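Local coordinates for AAEL008620-PA odorant-binding protein (Aedes aegypti, PDB 5V13), which binds juvenile hormone in the hemolymph of the mosquito and belongs to the odorant-binding protein family, at residues Ile44-Asn49 with Asp56-Ser61. Residues are numbered along the deposited sequence; the frame is centred on the assembly and turned at random.
Sequences IEQKIN and DTTYES
Asp-56 OD1 is gripped by three donors just where the amide of Gln-46, from helix 44-51, comes up steeply to the carboxylate. Thr-58 OG1 donates to Asp-56 OD1 over 2.8 Å, from the syn side and 25° out of the carboxylate plane. The backbone N of Thr-58 reaches Asp-56 OD1 at 3.2 Å, from well above that plane. Ser-61 OG gives the third bond to Asp-56 OD1, at a short 2.5 Å. Together they hold the carboxylate in place, and such a set of donors would probably favour its charged form. The Asp-56 side chain reaches them because CG sits between the backbone N and the carbonyl carbon (chi1 62°).

Gln-46 crosses this group at about a right angle, with the amide plane turned 73° from the carboxylate plane. Its chain bends at chi2, and Gln-46 OE1 as modelled lies 2.9 Å from Asp-56 OD2. The amide is probably turned over in the model. Turned back, it could put its NH2 toward Asp-56 OD2. Thr-58 approaches Gln-46 from the opposite direction, with Thr-58 OG1 2.7 Å from the modelled Gln-46 NE2. Ser-61 OG also accepts from Trp-50 NE1, a residue of the juvenile hormone pocket; the Ser-61 side chain lies about 9 Å from the bound hormone.

The contact thus joins two successive helices of the PBP/GOBP fold, one layer back from the hormone through Trp-50. The Thr-58 N to Asp-56 OD1 bond makes an Asx turn, which leads into Thr-58, the N-cap of helix 59-71.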
loop_
_atom_site.group_PDB
_atom_site.type_symbol
_atom_site.label_atom_id
_atom_site.label_comp_id
_atom_site.label_asym_id
_atom_site.label_seq_id
_atom_site.Cartn_x
_atom_site.Cartn_y
_atom_site.Cartn_z
ATOM N N ILE B 44 16.553 27.610 -11.322
ATOM C CA ILE B 44 16.659 26.193 -10.977
ATOM C C ILE B 44 17.652 25.985 -9.840
ATOM O O ILE B 44 17.455 25.120 -8.984
ATOM C CB ILE B 44 17.056 25.364 -12.215
ATOM C CG1 ILE B 44 15.895 25.285 -13.210
ATOM C CG2 ILE B 44 17.495 23.966 -11.789
ATOM C CD1 ILE B 44 14.732 24.451 -12.705
ATOM N N GLU B 45 18.754 26.741 -9.823
ATOM C CA GLU B 45 19.716 26.560 -8.737
ATOM C C GLU B 45 19.071 26.853 -7.398
ATOM O O GLU B 45 19.285 26.123 -6.418
ATOM C CB GLU B 45 20.942 27.449 -8.928
ATOM C CG GLU B 45 21.989 26.832 -9.833
ATOM C CD GLU B 45 21.431 26.566 -11.201
ATOM O OE1 GLU B 45 21.545 25.412 -11.683
ATOM O OE2 GLU B 45 20.836 27.518 -11.765
ATOM N N GLN B 46 18.259 27.911 -7.342
ATOM C CA GLN B 46 17.515 28.210 -6.124
ATOM C C GLN B 46 16.586 27.063 -5.756
ATOM O O GLN B 46 16.570 26.603 -4.606
ATOM C CB GLN B 46 16.738 29.515 -6.298
ATOM C CG GLN B 46 17.622 30.758 -6.281
ATOM C CD GLN B 46 18.052 31.160 -4.877
ATOM O OE1 GLN B 46 18.458 30.321 -4.065
ATOM N NE2 GLN B 46 17.951 32.451 -4.582
ATOM N N LYS B 47 15.811 26.571 -6.727
ATOM C CA LYS B 47 14.870 25.491 -6.422
ATOM C C LYS B 47 15.578 24.207 -5.994
ATOM O O LYS B 47 15.019 23.426 -5.213
ATOM C CB LYS B 47 13.961 25.221 -7.621
ATOM C CG LYS B 47 13.004 26.358 -7.916
ATOM C CD LYS B 47 12.208 26.106 -9.191
ATOM C CE LYS B 47 11.197 27.220 -9.426
ATOM N NZ LYS B 47 10.200 26.873 -10.484
ATOM N N ILE B 48 16.791 23.961 -6.494
ATOM C CA ILE B 48 17.560 22.808 -6.023
ATOM C C ILE B 48 17.931 22.975 -4.552
ATOM O O ILE B 48 17.824 22.029 -3.761
ATOM C CB ILE B 48 18.806 22.595 -6.906
ATOM C CG1 ILE B 48 18.399 22.074 -8.282
ATOM C CG2 ILE B 48 19.776 21.631 -6.242
ATOM C CD1 ILE B 48 19.555 22.024 -9.273
ATOM N N ASN B 49 18.362 24.179 -4.158
ATOM C CA ASN B 49 18.614 24.439 -2.742
ATOM C C ASN B 49 17.372 24.196 -1.898
ATOM O O ASN B 49 17.472 23.728 -0.758
ATOM C CB ASN B 49 19.093 25.873 -2.539
ATOM C CG ASN B 49 20.464 26.110 -3.121
ATOM O OD1 ASN B 49 21.341 25.249 -3.049
ATOM N ND2 ASN B 49 20.658 27.287 -3.700
ATOM N N ASP B 56 17.862 29.905 0.898
ATOM C CA ASP B 56 18.689 31.024 1.330
ATOM C C ASP B 56 17.799 32.217 1.681
ATOM O O ASP B 56 16.583 32.094 1.832
ATOM C CB ASP B 56 19.743 31.356 0.272
ATOM C CG ASP B 56 19.148 31.790 -1.066
ATOM O OD1 ASP B 56 17.937 32.109 -1.155
ATOM O OD2 ASP B 56 19.923 31.815 -2.046
ATOM N N THR B 57 18.400 33.398 1.810
ATOM C CA THR B 57 17.684 34.578 2.268
ATOM C C THR B 57 17.185 35.460 1.129
ATOM O O THR B 57 16.665 36.551 1.397
ATOM C CB THR B 57 18.564 35.406 3.210
ATOM O OG1 THR B 57 19.662 35.956 2.477
ATOM C CG2 THR B 57 19.089 34.540 4.353
ATOM N N THR B 58 17.313 35.022 -0.126
ATOM C CA THR B 58 16.780 35.836 -1.209
ATOM C C THR B 58 15.254 35.886 -1.124
ATOM O O THR B 58 14.613 35.068 -0.452
ATOM C CB THR B 58 17.222 35.304 -2.576
ATOM O OG1 THR B 58 16.698 33.991 -2.782
ATOM C CG2 THR B 58 18.739 35.263 -2.669
ATOM N N TYR B 59 14.674 36.872 -1.815
ATOM C CA TYR B 59 13.231 37.083 -1.741
ATOM C C TYR B 59 12.461 35.863 -2.229
ATOM O O TYR B 59 11.459 35.465 -1.621
ATOM C CB TYR B 59 12.844 38.318 -2.555
ATOM C CG TYR B 59 11.376 38.706 -2.462
ATOM C CD1 TYR B 59 10.864 39.289 -1.301
ATOM C CD2 TYR B 59 10.512 38.505 -3.533
ATOM C CE1 TYR B 59 9.534 39.648 -1.203
ATOM C CE2 TYR B 59 9.174 38.874 -3.454
ATOM C CZ TYR B 59 8.695 39.451 -2.288
ATOM O OH TYR B 59 7.371 39.818 -2.201
ATOM N N GLU B 60 12.903 35.259 -3.333
ATOM C CA GLU B 60 12.183 34.102 -3.850
ATOM C C GLU B 60 12.197 32.945 -2.853
ATOM O O GLU B 60 11.197 32.238 -2.714
ATOM C CB GLU B 60 12.767 33.671 -5.197
ATOM C CG GLU B 60 12.231 34.476 -6.382
ATOM C CD GLU B 60 10.729 34.281 -6.596
ATOM O OE1 GLU B 60 9.924 34.929 -5.889
ATOM O OE2 GLU B 60 10.347 33.467 -7.465
ATOM N N SER B 61 13.311 32.749 -2.138
ATOM C CA SER B 61 13.358 31.700 -1.118
ATOM C C SER B 61 12.467 32.034 0.077
ATOM O O SER B 61 11.839 31.143 0.660
ATOM C CB SER B 61 14.794 31.486 -0.636
ATOM O OG SER B 61 15.670 31.191 -1.706
#